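Local atomic coordinates of glucosamine kinase (Streptacidiphilus jiangxiensis, PDB entry 6HWJ), a protein that catalyses the ATP-dependent, magnesium-requiring phosphorylation of D-glucosamine to D-glucosamine 6-phosphate, and acts to a lesser extent on glucose. Residues Q150-L155 and V316-N321; M229-A234 and A385-D390; P144-A149 and P178-S183; H82-L87 and A130-A135; I115-D118 and E122-I125. All coordinates share one frame; numbering follows the deposited sequence. Where two conformers were deposited one is given.

Contact 1. Residues Q150-L155 and V316-N321; sequences QRIAAL and VDFDGN. With MG (magnesium ion), chain F; MG (magnesium ion), chain C.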
# COMPACT_ATOMS: atom_id res chain seq x y z
N GLN A 150 7.83 -8.83 2.16
CA GLN A 150 7.40 -9.72 3.24
C GLN A 150 5.89 -9.93 3.19
O GLN A 150 5.41 -11.02 3.49
CB GLN A 150 7.82 -9.16 4.59
CG GLN A 150 9.31 -9.24 4.86
CD GLN A 150 10.13 -8.33 3.95
OE1 GLN A 150 9.77 -7.17 3.74
NE2 GLN A 150 11.22 -8.85 3.41
N ARG A 151 5.13 -8.89 2.84
CA ARG A 151 3.68 -9.04 2.73
C ARG A 151 3.30 -9.98 1.60
O ARG A 151 2.51 -10.92 1.79
CB ARG A 151 3.03 -7.67 2.52
CG ARG A 151 3.30 -6.67 3.66
CD ARG A 151 2.62 -7.03 4.95
NE ARG A 151 3.03 -6.11 6.01
CZ ARG A 151 4.19 -6.18 6.68
NH1 ARG A 151 5.05 -7.14 6.42
NH2 ARG A 151 4.47 -5.30 7.60
N ILE A 152 3.85 -9.75 0.40
CA ILE A 152 3.49 -10.56 -0.76
C ILE A 152 3.87 -12.02 -0.53
O ILE A 152 3.09 -12.93 -0.80
CB ILE A 152 4.13 -9.98 -2.04
CG1 ILE A 152 3.50 -8.63 -2.37
CG2 ILE A 152 3.92 -10.95 -3.20
CD1 ILE A 152 4.22 -7.82 -3.43
N ALA A 153 5.10 -12.25 -0.04
CA ALA A 153 5.53 -13.63 0.22
C ALA A 153 4.65 -14.31 1.26
O ALA A 153 4.25 -15.47 1.09
CB ALA A 153 7.00 -13.64 0.66
N ALA A 154 4.32 -13.61 2.35
CA ALA A 154 3.47 -14.21 3.36
C ALA A 154 2.11 -14.57 2.79
O ALA A 154 1.56 -15.64 3.09
CB ALA A 154 3.31 -13.24 4.55
N LEU A 155 1.54 -13.70 1.97
CA LEU A 155 0.24 -13.98 1.36
C LEU A 155 0.31 -15.20 0.44
O LEU A 155 -0.52 -16.11 0.53
CB LEU A 155 -0.23 -12.73 0.59
CG LEU A 155 -0.56 -11.54 1.50
CD1 LEU A 155 -0.70 -10.26 0.70
CD2 LEU A 155 -1.83 -11.84 2.27
N VAL A 316 -3.55 -4.57 -4.01
CA VAL A 316 -2.20 -4.17 -4.38
C VAL A 316 -1.70 -3.13 -3.38
O VAL A 316 -2.43 -2.72 -2.47
CB VAL A 316 -2.13 -3.60 -5.80
CG1 VAL A 316 -2.57 -4.64 -6.81
CG2 VAL A 316 -3.02 -2.38 -5.92
N ASP A 317 -0.43 -2.72 -3.54
CA ASP A 317 0.16 -1.58 -2.82
C ASP A 317 0.45 -1.92 -1.36
O ASP A 317 -0.27 -1.49 -0.46
CB ASP A 317 -0.78 -0.38 -2.93
CG ASP A 317 -0.08 0.96 -2.66
OD1 ASP A 317 1.01 0.95 -2.04
OD2 ASP A 317 -0.63 2.01 -3.08
N PHE A 318 1.53 -2.68 -1.12
CA PHE A 318 1.89 -3.14 0.21
C PHE A 318 3.10 -2.42 0.81
O PHE A 318 3.77 -2.98 1.70
CB PHE A 318 2.16 -4.64 0.16
CG PHE A 318 0.89 -5.47 0.11
CD1 PHE A 318 0.19 -5.74 1.26
CD2 PHE A 318 0.42 -5.97 -1.09
CE1 PHE A 318 -0.97 -6.50 1.23
CE2 PHE A 318 -0.73 -6.72 -1.13
CZ PHE A 318 -1.42 -6.99 0.03
N ASP A 319 3.38 -1.19 0.36
CA ASP A 319 4.52 -0.43 0.86
C ASP A 319 4.30 0.15 2.25
O ASP A 319 5.27 0.60 2.88
CB ASP A 319 4.84 0.72 -0.09
CG ASP A 319 5.46 0.26 -1.38
OD1 ASP A 319 6.11 -0.81 -1.38
OD2 ASP A 319 5.31 0.97 -2.40
N GLY A 320 3.06 0.18 2.73
CA GLY A 320 2.76 0.74 4.04
C GLY A 320 2.16 2.13 3.97
O GLY A 320 2.00 2.74 2.92
N ASN A 321 1.85 2.65 5.16
CA ASN A 321 1.19 3.95 5.29
C ASN A 321 2.15 5.08 4.93
O ASN A 321 3.15 5.27 5.64
CB ASN A 321 0.67 4.11 6.71
CG ASN A 321 -0.11 5.39 6.90
OD1 ASN A 321 -0.30 6.16 5.97
ND2 ASN A 321 -0.57 5.62 8.13
MG MG F . 2.23 2.74 -1.69
MG MG C . -2.40 2.51 -4.25
O HOH W 1 0.56 4.00 -2.12
O HOH W 2 0.99 2.52 0.12
O HOH W 3 -4.27 3.12 -5.27
O HOH W 4 -2.39 1.15 -5.77
O HOH W 5 -1.48 3.64 -5.86

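Contact 2. Residues M229-A234 and A385-D390; sequences MHAALA and ARLDAD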
# COMPACT_ATOMS: atom_id res chain seq x y z
N MET A 229 -6.74 -12.17 3.81
CA MET A 229 -5.46 -11.46 3.84
C MET A 229 -4.86 -11.47 5.25
O MET A 229 -3.70 -11.87 5.44
CB MET A 229 -5.66 -10.03 3.33
CG MET A 229 -4.39 -9.19 3.22
SD MET A 229 -4.76 -7.50 2.67
CE MET A 229 -5.42 -6.79 4.18
N HIS A 230 -5.66 -11.08 6.25
CA HIS A 230 -5.13 -11.02 7.62
C HIS A 230 -4.76 -12.40 8.15
O HIS A 230 -3.74 -12.56 8.82
CB HIS A 230 -6.14 -10.35 8.55
CG HIS A 230 -6.25 -8.87 8.36
ND1 HIS A 230 -7.33 -8.14 8.80
CD2 HIS A 230 -5.41 -7.99 7.77
CE1 HIS A 230 -7.14 -6.87 8.50
NE2 HIS A 230 -5.99 -6.76 7.87
N ALA A 231 -5.57 -13.41 7.86
CA ALA A 231 -5.27 -14.76 8.33
C ALA A 231 -3.92 -15.22 7.80
O ALA A 231 -3.15 -15.87 8.52
CB ALA A 231 -6.38 -15.73 7.92
N ALA A 232 -3.61 -14.91 6.54
CA ALA A 232 -2.34 -15.30 5.97
C ALA A 232 -1.19 -14.50 6.57
O ALA A 232 -0.14 -15.05 6.88
CB ALA A 232 -2.36 -15.11 4.44
N LEU A 233 -1.37 -13.18 6.70
CA LEU A 233 -0.32 -12.35 7.27
C LEU A 233 -0.05 -12.73 8.71
O LEU A 233 1.10 -12.74 9.17
CB LEU A 233 -0.70 -10.87 7.15
CG LEU A 233 -0.87 -10.33 5.74
CD1 LEU A 233 -1.39 -8.91 5.79
CD2 LEU A 233 0.41 -10.40 4.89
N ALA A 234 -1.10 -13.06 9.46
CA ALA A 234 -0.95 -13.37 10.87
C ALA A 234 -0.16 -14.66 11.09
O ALA A 234 0.32 -14.89 12.21
CB ALA A 234 -2.31 -13.48 11.55
N ALA A 385 -13.63 -16.47 11.38
CA ALA A 385 -14.02 -17.63 12.17
C ALA A 385 -13.86 -18.92 11.36
O ALA A 385 -13.37 -19.93 11.88
CB ALA A 385 -15.46 -17.47 12.66
N ARG A 386 -14.27 -18.90 10.10
CA ARG A 386 -14.06 -20.06 9.23
C ARG A 386 -12.59 -20.43 9.13
O ARG A 386 -12.26 -21.61 8.98
CB ARG A 386 -14.63 -19.76 7.85
CG ARG A 386 -14.67 -20.93 6.91
CD ARG A 386 -15.35 -20.55 5.59
NE ARG A 386 -15.75 -21.74 4.84
CZ ARG A 386 -16.40 -21.71 3.67
NH1 ARG A 386 -16.73 -20.55 3.12
NH2 ARG A 386 -16.72 -22.85 3.06
N LEU A 387 -11.69 -19.46 9.22
CA LEU A 387 -10.26 -19.70 9.15
C LEU A 387 -9.63 -19.86 10.54
O LEU A 387 -8.40 -19.89 10.64
CB LEU A 387 -9.56 -18.56 8.40
CG LEU A 387 -10.06 -18.34 6.97
CD1 LEU A 387 -9.43 -17.11 6.36
CD2 LEU A 387 -9.76 -19.57 6.11
N ASP A 388 -10.44 -19.95 11.59
CA ASP A 388 -9.94 -20.05 12.96
C ASP A 388 -8.88 -18.98 13.24
O ASP A 388 -7.80 -19.25 13.77
CB ASP A 388 -9.37 -21.45 13.22
CG ASP A 388 -10.44 -22.53 13.14
OD1 ASP A 388 -11.56 -22.30 13.64
OD2 ASP A 388 -10.15 -23.61 12.58
N ALA A 389 -9.21 -17.74 12.89
CA ALA A 389 -8.34 -16.59 13.10
C ALA A 389 -9.10 -15.45 13.79
O ALA A 389 -8.77 -14.28 13.60
CB ALA A 389 -7.76 -16.10 11.77
N ASP A 390 -10.10 -15.79 14.59
CA ASP A 390 -10.97 -14.78 15.19
C ASP A 390 -10.19 -13.77 16.02
O ASP A 390 -10.54 -12.58 16.07
CB ASP A 390 -12.04 -15.44 16.07
CG ASP A 390 -12.70 -16.63 15.41
OD1 ASP A 390 -12.04 -17.68 15.26
OD2 ASP A 390 -13.88 -16.52 15.05

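Contact 3. Residues P144-A149 and P178-S183; sequences PGSPAA and PVLLAS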
# COMPACT_ATOMS: atom_id res chain seq x y z
N PRO A 144 14.80 -0.38 8.37
CA PRO A 144 13.62 -0.90 7.68
C PRO A 144 13.21 -0.01 6.52
O PRO A 144 13.27 1.22 6.60
CB PRO A 144 12.54 -0.93 8.77
CG PRO A 144 13.25 -0.71 10.06
CD PRO A 144 14.47 0.08 9.74
N GLY A 145 12.76 -0.65 5.45
CA GLY A 145 12.13 0.03 4.34
C GLY A 145 10.78 -0.57 4.04
O GLY A 145 10.09 -1.04 4.96
N SER A 146 10.39 -0.59 2.79
CA SER A 146 9.10 -1.12 2.40
C SER A 146 8.98 -2.58 2.82
O SER A 146 9.91 -3.37 2.58
CB SER A 146 8.88 -1.01 0.89
OG SER A 146 7.72 -1.70 0.56
N PRO A 147 7.87 -2.99 3.44
CA PRO A 147 7.66 -4.41 3.72
C PRO A 147 6.99 -5.19 2.60
O PRO A 147 6.60 -6.34 2.83
CB PRO A 147 6.75 -4.36 4.94
CG PRO A 147 5.85 -3.18 4.63
CD PRO A 147 6.78 -2.16 3.98
N ALA A 148 6.83 -4.59 1.42
CA ALA A 148 6.01 -5.23 0.38
C ALA A 148 6.47 -6.65 0.07
O ALA A 148 5.65 -7.53 -0.19
CB ALA A 148 6.03 -4.37 -0.89
N ALA A 149 7.78 -6.91 0.11
CA ALA A 149 8.26 -8.26 -0.18
C ALA A 149 7.82 -9.25 0.90
O ALA A 149 7.49 -10.41 0.60
CB ALA A 149 9.79 -8.27 -0.27
N PRO A 178 14.37 -8.60 4.93
CA PRO A 178 15.02 -8.45 3.63
C PRO A 178 14.53 -7.20 2.92
O PRO A 178 13.35 -6.85 2.97
CB PRO A 178 14.62 -9.73 2.89
CG PRO A 178 14.43 -10.73 3.98
CD PRO A 178 13.86 -9.96 5.15
N VAL A 179 15.47 -6.50 2.30
CA VAL A 179 15.20 -5.23 1.64
C VAL A 179 14.72 -5.51 0.22
O VAL A 179 15.41 -6.19 -0.54
CB VAL A 179 16.47 -4.35 1.62
CG1 VAL A 179 16.27 -3.11 0.75
CG2 VAL A 179 16.86 -3.95 3.04
N LEU A 180 13.57 -4.96 -0.14
CA LEU A 180 13.00 -5.18 -1.45
C LEU A 180 13.79 -4.44 -2.51
O LEU A 180 14.00 -3.22 -2.41
CB LEU A 180 11.55 -4.72 -1.48
CG LEU A 180 10.85 -4.67 -2.85
CD1 LEU A 180 10.70 -6.05 -3.46
CD2 LEU A 180 9.49 -4.01 -2.73
N LEU A 181 14.20 -5.17 -3.55
CA LEU A 181 14.87 -4.58 -4.70
C LEU A 181 14.02 -4.63 -5.95
O LEU A 181 14.08 -3.69 -6.76
CB LEU A 181 16.18 -5.31 -4.97
CG LEU A 181 17.17 -5.42 -3.81
CD1 LEU A 181 18.45 -6.15 -4.27
CD2 LEU A 181 17.50 -4.07 -3.23
N ALA A 182 13.21 -5.68 -6.11
CA ALA A 182 12.34 -5.84 -7.28
C ALA A 182 11.25 -6.86 -6.97
O ALA A 182 11.50 -7.85 -6.29
CB ALA A 182 13.12 -6.29 -8.52
N SER A 183 10.06 -6.61 -7.50
CA SER A 183 8.96 -7.54 -7.46
C SER A 183 8.49 -7.81 -8.88
O SER A 183 8.58 -6.94 -9.76
CB SER A 183 7.80 -7.01 -6.61
OG SER A 183 7.35 -5.77 -7.12
O HOH W 6 12.51 -2.96 1.70

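Contact 4. Residues H82-L87 and A130-A135; sequences HLVAAL and AVVKWA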
# COMPACT_ATOMS: atom_id res chain seq x y z
N HIS A 82 15.60 -10.32 -18.16
CA HIS A 82 16.59 -11.22 -17.57
C HIS A 82 16.31 -11.48 -16.09
O HIS A 82 16.64 -12.56 -15.58
CB HIS A 82 17.99 -10.67 -17.77
CG HIS A 82 18.53 -10.90 -19.14
ND1 HIS A 82 18.00 -10.30 -20.27
CD2 HIS A 82 19.51 -11.74 -19.59
CE1 HIS A 82 18.64 -10.73 -21.34
NE2 HIS A 82 19.55 -11.60 -20.96
N LEU A 83 15.73 -10.52 -15.39
CA LEU A 83 15.32 -10.80 -14.01
C LEU A 83 14.23 -11.86 -13.99
O LEU A 83 14.27 -12.80 -13.18
CB LEU A 83 14.84 -9.52 -13.34
CG LEU A 83 14.29 -9.73 -11.91
CD1 LEU A 83 15.41 -10.09 -10.96
CD2 LEU A 83 13.56 -8.50 -11.42
N VAL A 84 13.25 -11.75 -14.88
CA VAL A 84 12.19 -12.75 -14.94
C VAL A 84 12.76 -14.12 -15.29
O VAL A 84 12.38 -15.13 -14.70
CB VAL A 84 11.12 -12.31 -15.95
CG1 VAL A 84 10.09 -13.41 -16.13
CG2 VAL A 84 10.46 -11.02 -15.46
N ALA A 85 13.74 -14.16 -16.20
CA ALA A 85 14.34 -15.44 -16.57
C ALA A 85 15.07 -16.06 -15.38
O ALA A 85 14.99 -17.27 -15.17
CB ALA A 85 15.29 -15.26 -17.77
N ALA A 86 15.76 -15.24 -14.59
CA ALA A 86 16.44 -15.76 -13.41
C ALA A 86 15.45 -16.34 -12.40
O ALA A 86 15.81 -17.22 -11.62
CB ALA A 86 17.28 -14.68 -12.74
N LEU A 87 14.21 -15.86 -12.40
CA LEU A 87 13.19 -16.44 -11.52
C LEU A 87 12.78 -17.82 -12.00
O LEU A 87 12.80 -18.79 -11.23
CB LEU A 87 11.97 -15.52 -11.46
CG LEU A 87 12.19 -14.15 -10.82
CD1 LEU A 87 10.92 -13.33 -10.93
CD2 LEU A 87 12.62 -14.31 -9.40
N ALA A 130 3.43 -9.81 -17.28
CA ALA A 130 4.01 -9.63 -15.96
C ALA A 130 4.50 -8.20 -15.84
O ALA A 130 4.76 -7.52 -16.83
CB ALA A 130 5.16 -10.61 -15.69
N VAL A 131 4.64 -7.74 -14.59
CA VAL A 131 5.09 -6.39 -14.28
C VAL A 131 6.28 -6.51 -13.33
O VAL A 131 6.16 -7.08 -12.24
CB VAL A 131 4.00 -5.53 -13.64
CG1 VAL A 131 4.52 -4.12 -13.42
CG2 VAL A 131 2.75 -5.55 -14.49
N VAL A 132 7.41 -5.97 -13.75
CA VAL A 132 8.61 -5.88 -12.93
C VAL A 132 8.65 -4.46 -12.37
O VAL A 132 8.61 -3.48 -13.13
CB VAL A 132 9.88 -6.16 -13.74
CG1 VAL A 132 11.13 -5.90 -12.86
CG2 VAL A 132 9.87 -7.57 -14.30
N LYS A 133 8.73 -4.36 -11.06
CA LYS A 133 8.78 -3.07 -10.36
C LYS A 133 10.12 -3.02 -9.65
O LYS A 133 10.34 -3.80 -8.71
CB LYS A 133 7.63 -2.93 -9.38
CG LYS A 133 7.62 -1.61 -8.62
CD LYS A 133 6.39 -1.52 -7.72
CE LYS A 133 6.31 -0.17 -7.02
NZ LYS A 133 5.19 -0.12 -6.03
N TRP A 134 11.00 -2.12 -10.11
CA TRP A 134 12.27 -1.88 -9.46
C TRP A 134 12.09 -0.92 -8.29
O TRP A 134 11.52 0.16 -8.44
CB TRP A 134 13.28 -1.26 -10.42
CG TRP A 134 13.57 -2.06 -11.65
CD1 TRP A 134 13.13 -1.79 -12.91
CD2 TRP A 134 14.37 -3.23 -11.73
NE1 TRP A 134 13.61 -2.75 -13.78
CE2 TRP A 134 14.37 -3.64 -13.08
CE3 TRP A 134 15.08 -3.98 -10.80
CZ2 TRP A 134 15.05 -4.77 -13.52
CZ3 TRP A 134 15.77 -5.10 -11.23
CH2 TRP A 134 15.75 -5.49 -12.58
N ALA A 135 12.60 -1.30 -7.13
CA ALA A 135 12.84 -0.32 -6.09
C ALA A 135 13.86 0.66 -6.66
O ALA A 135 14.63 0.32 -7.58
CB ALA A 135 13.35 -0.98 -4.81

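Contact 5. Residues I115-D118 and E122-I125; sequences IIVD and ESVI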
# COMPACT_ATOMS: atom_id res chain seq x y z
N ILE A 115 5.92 1.53 -18.48
CA ILE A 115 4.66 2.16 -18.12
C ILE A 115 4.92 3.07 -16.92
O ILE A 115 5.75 2.77 -16.06
CB ILE A 115 3.54 1.15 -17.78
CG1 ILE A 115 4.02 0.16 -16.73
CG2 ILE A 115 3.07 0.46 -19.04
CD1 ILE A 115 2.89 -0.60 -16.05
N ILE A 116 4.18 4.17 -16.86
CA ILE A 116 4.39 5.18 -15.83
C ILE A 116 3.44 4.90 -14.67
O ILE A 116 2.22 4.88 -14.86
CB ILE A 116 4.18 6.60 -16.38
CG1 ILE A 116 5.41 7.05 -17.18
CG2 ILE A 116 3.90 7.58 -15.25
CD1 ILE A 116 5.64 6.28 -18.47
N VAL A 117 4.01 4.68 -13.49
CA VAL A 117 3.25 4.50 -12.26
C VAL A 117 4.03 5.17 -11.13
O VAL A 117 5.27 5.20 -11.14
CB VAL A 117 3.00 3.02 -11.93
CG1 VAL A 117 1.93 2.89 -10.85
CG2 VAL A 117 2.60 2.25 -13.18
N ASP A 118 3.30 5.71 -10.16
CA ASP A 118 3.92 6.35 -9.00
C ASP A 118 4.76 7.55 -9.42
O ASP A 118 5.93 7.42 -9.75
CB ASP A 118 4.79 5.34 -8.24
CG ASP A 118 4.07 4.04 -7.96
OD1 ASP A 118 2.84 4.07 -7.69
OD2 ASP A 118 4.72 2.97 -8.02
N GLU A 122 10.06 2.33 -10.69
CA GLU A 122 9.90 2.17 -12.14
C GLU A 122 9.32 0.81 -12.45
O GLU A 122 9.79 -0.20 -11.91
CB GLU A 122 11.25 2.32 -12.86
CG GLU A 122 11.15 2.14 -14.38
CD GLU A 122 12.50 2.18 -15.08
OE1 GLU A 122 13.49 1.78 -14.46
OE2 GLU A 122 12.55 2.61 -16.24
N SER A 123 8.33 0.78 -13.36
CA SER A 123 7.62 -0.45 -13.71
C SER A 123 7.79 -0.77 -15.19
O SER A 123 7.64 0.11 -16.05
CB SER A 123 6.12 -0.35 -13.39
OG SER A 123 5.91 -0.34 -11.99
N VAL A 124 8.05 -2.04 -15.48
CA VAL A 124 8.30 -2.55 -16.82
C VAL A 124 7.40 -3.76 -17.04
O VAL A 124 7.47 -4.74 -16.28
CB VAL A 124 9.77 -2.94 -17.02
CG1 VAL A 124 9.99 -3.44 -18.46
CG2 VAL A 124 10.67 -1.74 -16.73
N ILE A 125 6.58 -3.71 -18.08
CA ILE A 125 5.74 -4.85 -18.46
C ILE A 125 6.56 -5.81 -19.30
O ILE A 125 7.21 -5.41 -20.28
CB ILE A 125 4.49 -4.37 -19.22
CG1 ILE A 125 3.68 -3.40 -18.37
CG2 ILE A 125 3.64 -5.57 -19.60
CD1 ILE A 125 2.53 -2.74 -19.12
O HOH W 7 7.63 3.48 -14.17
O HOH W 8 6.42 1.91 -10.40

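Contact 1. Residues Q150-L155 and V316-N321
F318 is the middle residue of D317-F318-D319, which by position and sequence resembles the DFG metal-binding motif of kinases. Its ring packs on R151, I152 and L155 of helix 148-157, the likely equivalent of kinase helix C. L155 CD1 is closest, 3.4 Å from F318 CZ. R151 CB lies 3.7 Å from F318 CD1. I152 CG1 stands further off, 4.3 Å from F318 CD2. All three reach the ring obliquely. F318 CG lies beside its backbone N (chi1 -77°), which sends the ring to the helix while D317 turns the other way. R151 gives the ring only its aliphatic base. Its chain bends at chi2, and its NE bonds to V297 O. The D317 carboxylate bridges two magnesium ions, with OD1 and OD2 each 2.2 Å from its own ion. Waters supply two bonds to one ion and three to the other, and one also donates to G320 O. Q305 binds magnesium as well. D319 is known to bind magnesium, but here D319 OD2 stops 3.6 Å from the nearer ion. Around the contact, H298 meets the F318 ring, helix 212-234 packs on R151 and L155, and strand 166-172 touches I152.

Contact 2. Residues M229-A234 and A385-D390
The shortest polar bond here, A234 N to H230 O at 2.8 Å, belongs to the backbone of the helix that presents A231 to L387 and A389. A second turn bond, L233 N to M229 O, lies just before it. They belong to the helical turn that carries A231, whose CB is directed at the other segment. That one methyl makes the whole contact on its side. L387 CD1 comes to 3.7 Å from A231 CB, and A389 CB lies 4.1 Å from the same A231 CB. The backbones are near as well, with A231 CA and A389 CA 6.0 Å apart. L387 keeps CG beside its backbone N (chi1 -59°), and CD1 is the branch that reaches across. A389 CB points at the helix directly from the backbone.

The geometry of residues 385-390 explains how both arrive together. Helix 362-386 ends there in a Schellman motif. D388, with positive phi (50°), is its C-prime residue, and D388 N bonds to A385 O at 2.9 Å. The turn brings L387 and A389 to the same methyl, while D388 itself stays exposed. One residue earlier in helix 212-234, H230 is held at both ring nitrogens, by Y380 OH and D338 OD2. This places the contact among the helices of the C-terminal region, away from the annotated sites. Its chemistry is purely apolar and small in area. Methyl groups meet without directional bonds, and the N-H groups of D388 and A389 are taken up by the Schellman bonds.

Contact 3. Residues P144-A149 and P178-S183
L180 meets A148 and A149 with its forked methyls rather than with a flat group. The two branches divide the work. L180 CD2 lies 3.9 Å from A148 CB, and L180 CD1 lies 4.0 Å from A149 CB. L180 CB adds a third touch on A149. The fork reaches this place because CG is anti to the backbone N (chi1 170°), with the leucine base already pointing at the other segment. S146 OG sits at the border of the patch, 4.4 Å from L180 CD2.

S146 has a polar role of its own. S146 OG accepts from A148 N at 3.1 Å, with an N-H...O angle of 165°, which makes an ST turn ahead of helix 148-157. The same hydroxyl bonds to D319 OD1, so this turn is tied to a magnesium-binding residue. P147 takes the N-cap position. A water joins the two segments. It donates to S146 O at 2.8 Å and accepts from L180 N at 2.9 Å. The inner strand is also irregular. L181 and A182 both face L170 in a classic beta bulge, just after the residue that touches the helix.

The contact therefore joins the start of helix 148-157 to strand 179-186 by two kinds of force. Leucine and alanine carbons give a directionless apolar patch. Beside it, one water satisfies a strand N-H and a turn carbonyl that do not bond to each other directly.

Contact 4. Residues H82-L87 and A130-A135
Strand 130-134 sets V132 and W134 against L83 and V84 of helix 79-88. A130, at the start of the strand, packs on W167. V131 then points away, to the other face of the sheet. V132 comes back to the helix and uses both branches. V132 CG1 lies 3.8 Å from L83 CD2, and V132 CG2 lies 3.7 Å from V84 CG2. In V132, CG1 is anti to the backbone N (chi1 174°), and this spreads the two methyls over neighbouring helix residues.

K133 again points away, with its chain fully extended. Inferred to bind ATP, it lies on the same face as V131, consistent with the nucleotide lying on that side. W134 completes the contact. The end of its indole comes nearer to the helix, and W134 CH2 lies 3.9 Å from L83 CD2, an oblique approach. V132 CG1 lies over one face of that same indole, 3.9 Å above the plane and offset to the rim. L83 CD2 thus sits at the junction of V132 and W134. L83 CG is anti to its own backbone N (chi1 176°), which extends the leucine to the sheet.

The helix crosses the strand at 108°, with the short axes 10.1 Å apart at closest. Helix 79-88 also packs on strands 179-186, 166-172 and 98-102 of the same antiparallel sheet. Strand 130-134 runs between 123-126 and 179-186, bonded to V124 on one side and to S183 and V185 on the other.

Contact 5. Residues I115-D118 and E122-I125
I115 reaches to S123 and I125 from the edge of the sheet. From its CB the side chain forks. I115 CG1 lies 3.7 Å from S123 O, near S123 CB, and also meets I125 CG1. CG2 turns to the tip of I125, but the 3.2 Å between I115 CG2 and I125 CD1 is too short to be relied on. The tip, I115 CD1, ends 3.7 Å from I125 CG1. CG1 sits between the backbone N and the carbonyl carbon (chi1 52°), which lets both branches face the neighbour. The two isoleucines cross at about a right angle.

In the backbone, I115 N gives S123 O a weak bond of 3.3 Å. In return, a water donates to I115 O at 2.8 Å and accepts from S123 N at 2.9 Å. Further out, a second water links D118 OD2 to S123 OG. Residues 119-121 are not modelled, consistent with a mobile loop. By topology it probably matches the phosphate-positioning loop between the first two strands of a kinase N-lobe, and I125 touches Y187 of the inferred ATP site.

Apolar isoleucine packing joins the end of strand 112-115 to the start of strand 123-126, while waters take over the pairing where the two segments diverge toward the unmodelled turn.

Overall arrangement
Contacts 1 and 4 are buried. Contacts 2, 3 and 5 are partly buried, with exposed L387 in contact 2 and exposed V117 in contact 5. Contacts 1 and 3 share helix 148-157, and S146 joins D319 between them. Contacts 3, 4 and 5 all reach the six-stranded antiparallel sheet. The strands of 3 and 4 are neighbours in it, as are those of 4 and 5. Contact 2 stands apart, its centre about 32 Å from that of contact 5, but it meets contact 1 through L155 and helix 212-234. Contacts 2 and 4 are purely apolar. Contact 1 pairs an apolar core with metal chemistry. Contacts 3 and 5 mix carbon packing with bridging waters.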